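Local coordinates for uncharacterized protein (Chaetomium thermophilum, PDB 3LPZ), which is the fungal Get4, an alpha-solenoid protein of the Get pathway that probably binds Get5 and serves as an interaction platform in tail-anchored protein biogenesis, at residues A[19-22]-A[23-27]; A[200-203]-A[204-207]. One frame throughout, in Å; residues are numbered along the deposited sequence. Where two conformers were deposited one is given.

In the fold
Both contacts are local, and each lies at a helix end of the alpha-solenoid. From the N terminus the chain first meets interaction 1, the last turns of helix 11-25, where residues 19-27 bring the helix to its end just before helix 28-47 begins; its buried side chains face helices 28-47 and 51-67. Much later, interaction 2 lies at the turn between helices 186-199 and 203-220 and starts the second of them, whose first turn packs among helices 166-179, 186-199, 243-256 and 282-293. The two neither nest nor cross: they follow in series, with centres about 48 Å apart, one near an end of the solenoid and the other close to its middle.

Interaction 1. Residues A[19-22]-A[23-27]; sequences LQRR and IAEGQ
Arg21 and Glu25, one helical turn apart, meet mainly through the aliphatic part of the arginine. From CB a trans chi1 (180°) runs the chain out from the helix alongside Glu25, and Arg21 CG lies 3.4 Å from Glu25 OE2. CD of Arg21 rests equally close to the same OE2; the chain bends at chi2 and chi3, and NE stays 3.9 Å from Glu25 OE2. Beyond NE the guanidinium is inclined 31° to the carboxylate. OE2 stands off its plane, so this long salt bridge is purely electrostatic, and doubtful, Arg21 having two modelled conformers. CG of Glu25 packs against the backbone O of Arg21. The pair sits on the exposed side of helix 11-25, the first helix of the model, at one end of the alpha-solenoid; Glu25 N donates to Arg21 O at 3.1 Å, and a weak bond from Gly26 N to Arg22 O follows as the helix ends. Ile23 takes the buried side: its CD1 approaches Leu19 O to 3.4 Å, and its side chain touches Ala34, Val61, Thr64 and Leu65. With alanine at this site, lacking CG1, CG2 and CD1, a gap is likely to open toward helices 28-47 and 51-67. Arg22 NH1 forms a salt bridge with Glu37.

Interaction 2. Residues A[200-203]-A[204-207]; sequences VANV and RAAN
Asn202 caps its helix with an oxygen approached from above: Ala205 N reaches Asn202 OD1 at 3.2 Å from 62° out of the amide's carbonyl plane, although the N-H itself points fairly straight at it (158°). This is an N-cap at the start of helix 203-220, and it follows directly on a Schellman motif that ends helix 186-199, with Ala201 at positive phi as its C-prime residue and Asn202 N bonded back to Tyr197 O. One asparagine thus serves the end of one helix and the start of the next. A near-trans chi1 (-165°) carries its amide over the first turn, where Ala205 CB packs against it, 3.4 Å from Asn202 CG. The backbone of Asn202 adds a second bond, from Ala206 N to Asn202 O at 3.1 Å, so the carbonyl and the side chain each take up one N-H of the new helix. Val203, the first residue after the cap, and Asn207 one turn later lie side by side, with Asn207 N bonded to Val203 O at 2.9 Å. Val203 also touches Val255 and Tyr292, and Ala206 packs on Leu198 and Leu252, placing this turn between neighbouring helices. Arg204, modelled in two conformers, bends back toward the cap in the one given; its short approach to a water through NH1 is doubtful, but the same water accepts from Asn202 ND2 at 3.2 Å.

Interaction 1. Residues A[19-22]-A[23-27]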
ATOM      1  N   LEU A  19      27.600  22.947 -11.245  1.00 30.65           N
ATOM      2  CA  LEU A  19      26.424  23.166 -10.389  1.00 30.00           C
ATOM      3  C   LEU A  19      26.559  22.460  -9.038  1.00 29.95           C
ATOM      4  O   LEU A  19      26.293  23.069  -8.015  1.00 29.60           O
ATOM      5  CB  LEU A  19      25.118  22.757 -11.103  1.00 28.50           C
ATOM      6  CG  LEU A  19      24.775  23.599 -12.336  1.00 27.58           C
ATOM      7  CD1 LEU A  19      23.695  22.923 -13.164  1.00 24.40           C
ATOM      8  CD2 LEU A  19      24.356  25.043 -11.945  1.00 27.04           C
ATOM      9  N   GLN A  20      26.988  21.196  -9.034  1.00 30.67           N
ATOM     10  CA  GLN A  20      27.177  20.447  -7.762  1.00 31.88           C
ATOM     11  C   GLN A  20      28.192  21.084  -6.804  1.00 33.44           C
ATOM     12  O   GLN A  20      27.942  21.178  -5.580  1.00 33.26           O
ATOM     13  CB  GLN A  20      27.545  18.990  -8.022  1.00 31.29           C
ATOM     14  CG  GLN A  20      26.358  18.186  -8.516  1.00 30.67           C
ATOM     15  CD  GLN A  20      26.744  16.784  -8.917  1.00 31.54           C
ATOM     16  OE1 GLN A  20      27.785  16.572  -9.521  1.00 31.69           O
ATOM     17  NE2 GLN A  20      25.910  15.819  -8.573  1.00 31.16           N
ATOM     18  N   ARG A  21      29.324  21.519  -7.362  1.00 34.37           N
ATOM     19  CA  ARG A  21      30.348  22.178  -6.554  0.50 35.19           C
ATOM     20  C   ARG A  21      29.838  23.494  -5.969  1.00 34.99           C
ATOM     21  O   ARG A  21      30.019  23.739  -4.782  1.00 35.18           O
ATOM     22  CB  ARG A  21      31.660  22.376  -7.327  0.50 35.95           C
ATOM     23  CG  ARG A  21      32.752  23.075  -6.508  0.50 38.69           C
ATOM     24  CD  ARG A  21      34.121  22.418  -6.689  0.50 44.09           C
ATOM     25  NE  ARG A  21      34.111  20.998  -6.328  0.50 47.79           N
ATOM     26  CZ  ARG A  21      35.204  20.260  -6.160  0.50 49.42           C
ATOM     27  NH1 ARG A  21      36.401  20.803  -6.317  0.50 49.44           N
ATOM     28  NH2 ARG A  21      35.099  18.975  -5.835  0.50 49.86           N
ATOM     29  N   ARG A  22      29.171  24.328  -6.772  1.00 34.00           N
ATOM     30  CA  ARG A  22      28.563  25.547  -6.221  1.00 33.38           C
ATOM     31  C   ARG A  22      27.637  25.255  -5.049  1.00 32.64           C
ATOM     32  O   ARG A  22      27.648  25.979  -4.039  1.00 32.46           O
ATOM     33  CB  ARG A  22      27.802  26.328  -7.291  1.00 33.51           C
ATOM     34  CG  ARG A  22      28.712  27.041  -8.262  1.00 35.44           C
ATOM     35  CD  ARG A  22      27.929  27.644  -9.396  1.00 37.10           C
ATOM     36  NE  ARG A  22      26.931  28.608  -8.943  1.00 38.62           N
ATOM     37  CZ  ARG A  22      25.988  29.111  -9.734  1.00 39.42           C
ATOM     38  NH1 ARG A  22      25.925  28.722 -11.004  1.00 40.76           N
ATOM     39  NH2 ARG A  22      25.116  29.998  -9.268  1.00 39.27           N
ATOM     40  N   ILE A  23      26.841  24.189  -5.176  1.00 31.57           N
ATOM     41  CA  ILE A  23      25.910  23.808  -4.130  1.00 31.07           C
ATOM     42  C   ILE A  23      26.635  23.228  -2.904  1.00 32.29           C
ATOM     43  O   ILE A  23      26.294  23.562  -1.771  1.00 32.67           O
ATOM     44  CB  ILE A  23      24.855  22.815  -4.658  1.00 30.80           C
ATOM     45  CG1 ILE A  23      23.867  23.540  -5.585  1.00 29.47           C
ATOM     46  CG2 ILE A  23      24.121  22.131  -3.498  1.00 29.20           C
ATOM     47  CD1 ILE A  23      23.270  22.612  -6.622  1.00 27.29           C
ATOM     48  N   ALA A  24      27.636  22.380  -3.131  1.00 33.53           N
ATOM     49  CA  ALA A  24      28.401  21.777  -2.026  1.00 35.37           C
ATOM     50  C   ALA A  24      29.084  22.831  -1.125  1.00 36.38           C
ATOM     51  O   ALA A  24      29.106  22.673   0.091  1.00 37.25           O
ATOM     52  CB  ALA A  24      29.435  20.756  -2.555  1.00 34.91           C
ATOM     53  N   GLU A  25      29.615  23.897  -1.717  1.00 37.62           N
ATOM     54  CA  GLU A  25      30.399  24.898  -0.971  1.00 38.81           C
ATOM     55  C   GLU A  25      29.581  26.098  -0.504  1.00 38.20           C
ATOM     56  O   GLU A  25      29.965  26.791   0.461  1.00 38.91           O
ATOM     57  CB  GLU A  25      31.587  25.372  -1.816  1.00 39.65           C
ATOM     58  CG  GLU A  25      32.372  24.197  -2.430  1.00 44.43           C
ATOM     59  CD  GLU A  25      33.558  24.625  -3.289  1.00 48.93           C
ATOM     60  OE1 GLU A  25      33.664  25.817  -3.653  1.00 51.41           O
ATOM     61  OE2 GLU A  25      34.394  23.751  -3.609  1.00 52.72           O
ATOM     62  N   GLY A  26      28.450  26.330  -1.165  1.00 36.79           N
ATOM     63  CA  GLY A  26      27.708  27.573  -1.010  1.00 35.25           C
ATOM     64  C   GLY A  26      26.815  27.627   0.214  1.00 34.30           C
ATOM     65  O   GLY A  26      26.413  26.594   0.746  1.00 34.28           O
ATOM     66  N   GLN A  27      26.532  28.848   0.663  1.00 33.02           N
ATOM     67  CA  GLN A  27      25.493  29.118   1.651  1.00 32.21           C
ATOM     68  C   GLN A  27      24.097  29.048   0.999  1.00 32.03           C
ATOM     69  O   GLN A  27      23.995  29.024  -0.228  1.00 31.29           O
ATOM     70  CB  GLN A  27      25.740  30.490   2.303  1.00 31.84           C
ATOM     71  CG  GLN A  27      26.980  30.505   3.216  1.00 31.59           C
ATOM     72  CD  GLN A  27      26.793  29.644   4.467  1.00 31.94           C
ATOM     73  OE1 GLN A  27      25.926  29.917   5.277  1.00 34.14           O
ATOM     74  NE2 GLN A  27      27.605  28.615   4.622  1.00 30.60           N
TER

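Interaction 2. Residues A[200-203]-A[204-207]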
ATOM      1  N   VAL A 200      -7.648  -7.050  -3.339  1.00 23.29           N
ATOM      2  CA  VAL A 200      -7.013  -6.687  -4.626  1.00 23.90           C
ATOM      3  C   VAL A 200      -6.624  -7.957  -5.388  1.00 23.96           C
ATOM      4  O   VAL A 200      -5.721  -7.939  -6.228  1.00 24.86           O
ATOM      5  CB  VAL A 200      -5.798  -5.719  -4.446  1.00 23.34           C
ATOM      6  CG1 VAL A 200      -6.291  -4.388  -3.878  1.00 25.34           C
ATOM      7  CG2 VAL A 200      -4.706  -6.336  -3.531  1.00 20.85           C
ATOM      8  N   ALA A 201      -7.287  -9.063  -5.038  1.00 24.02           N
ATOM      9  CA  ALA A 201      -7.196 -10.326  -5.784  1.00 23.41           C
ATOM     10  C   ALA A 201      -5.774 -10.873  -5.802  1.00 23.84           C
ATOM     11  O   ALA A 201      -5.314 -11.403  -6.820  1.00 24.09           O
ATOM     12  CB  ALA A 201      -7.744 -10.126  -7.226  1.00 24.00           C
ATOM     13  N   ASN A 202      -5.072 -10.745  -4.673  1.00 22.68           N
ATOM     14  CA  ASN A 202      -3.728 -11.242  -4.557  1.00 22.19           C
ATOM     15  C   ASN A 202      -3.674 -12.274  -3.418  1.00 21.81           C
ATOM     16  O   ASN A 202      -3.285 -11.966  -2.307  1.00 19.98           O
ATOM     17  CB  ASN A 202      -2.766 -10.082  -4.281  1.00 22.64           C
ATOM     18  CG  ASN A 202      -1.303 -10.471  -4.515  1.00 23.17           C
ATOM     19  OD1 ASN A 202      -0.975 -11.650  -4.566  1.00 22.00           O
ATOM     20  ND2 ASN A 202      -0.423  -9.469  -4.635  1.00 24.96           N
ATOM     21  N   VAL A 203      -4.128 -13.483  -3.718  1.00 22.10           N
ATOM     22  CA  VAL A 203      -4.192 -14.568  -2.768  1.00 23.04           C
ATOM     23  C   VAL A 203      -2.805 -14.945  -2.279  1.00 23.19           C
ATOM     24  O   VAL A 203      -2.629 -15.220  -1.116  1.00 23.82           O
ATOM     25  CB  VAL A 203      -4.950 -15.797  -3.369  1.00 23.11           C
ATOM     26  CG1 VAL A 203      -5.069 -16.936  -2.330  1.00 23.43           C
ATOM     27  CG2 VAL A 203      -6.351 -15.356  -3.773  1.00 24.27           C
ATOM     28  N   ARG A 204      -1.832 -14.974  -3.184  1.00 23.85           N
ATOM     29  CA  ARG A 204      -0.451 -15.293  -2.849  0.50 24.06           C
ATOM     30  C   ARG A 204       0.036 -14.396  -1.713  1.00 23.14           C
ATOM     31  O   ARG A 204       0.603 -14.866  -0.726  1.00 22.13           O
ATOM     32  CB  ARG A 204       0.454 -15.077  -4.066  0.50 24.85           C
ATOM     33  CG  ARG A 204       1.808 -15.755  -3.943  0.50 29.15           C
ATOM     34  CD  ARG A 204       2.971 -14.813  -4.292  0.50 34.39           C
ATOM     35  NE  ARG A 204       3.624 -14.309  -3.080  0.50 38.15           N
ATOM     36  CZ  ARG A 204       3.633 -13.035  -2.693  0.50 37.41           C
ATOM     37  NH1 ARG A 204       3.042 -12.113  -3.436  0.50 33.98           N
ATOM     38  NH2 ARG A 204       4.260 -12.690  -1.577  0.50 35.09           N
ATOM     39  N   ALA A 205      -0.184 -13.095  -1.881  1.00 21.34           N
ATOM     40  CA  ALA A 205       0.232 -12.113  -0.891  1.00 20.85           C
ATOM     41  C   ALA A 205      -0.527 -12.305   0.438  1.00 20.02           C
ATOM     42  O   ALA A 205       0.061 -12.233   1.509  1.00 18.89           O
ATOM     43  CB  ALA A 205      -0.003 -10.697  -1.430  1.00 20.94           C
ATOM     44  N   ALA A 206      -1.833 -12.559   0.349  1.00 20.17           N
ATOM     45  CA  ALA A 206      -2.666 -12.780   1.538  1.00 19.97           C
ATOM     46  C   ALA A 206      -2.080 -13.945   2.346  1.00 20.50           C
ATOM     47  O   ALA A 206      -1.942 -13.865   3.581  1.00 19.51           O
ATOM     48  CB  ALA A 206      -4.094 -13.096   1.136  1.00 20.01           C
ATOM     49  N   ASN A 207      -1.726 -15.017   1.631  1.00 21.79           N
ATOM     50  CA  ASN A 207      -1.090 -16.193   2.240  1.00 22.16           C
ATOM     51  C   ASN A 207       0.213 -15.868   2.918  1.00 21.80           C
ATOM     52  O   ASN A 207       0.453 -16.299   4.058  1.00 21.15           O
ATOM     53  CB  ASN A 207      -0.865 -17.313   1.225  1.00 23.36           C
ATOM     54  CG  ASN A 207      -2.160 -17.986   0.795  1.00 26.32           C
ATOM     55  OD1 ASN A 207      -3.165 -17.942   1.500  1.00 27.12           O
ATOM     56  ND2 ASN A 207      -2.129 -18.645  -0.379  1.00 30.83           N
TER
HETATM   57  O   HOH W   1       2.708  -9.674  -3.865  1.00 52.92           O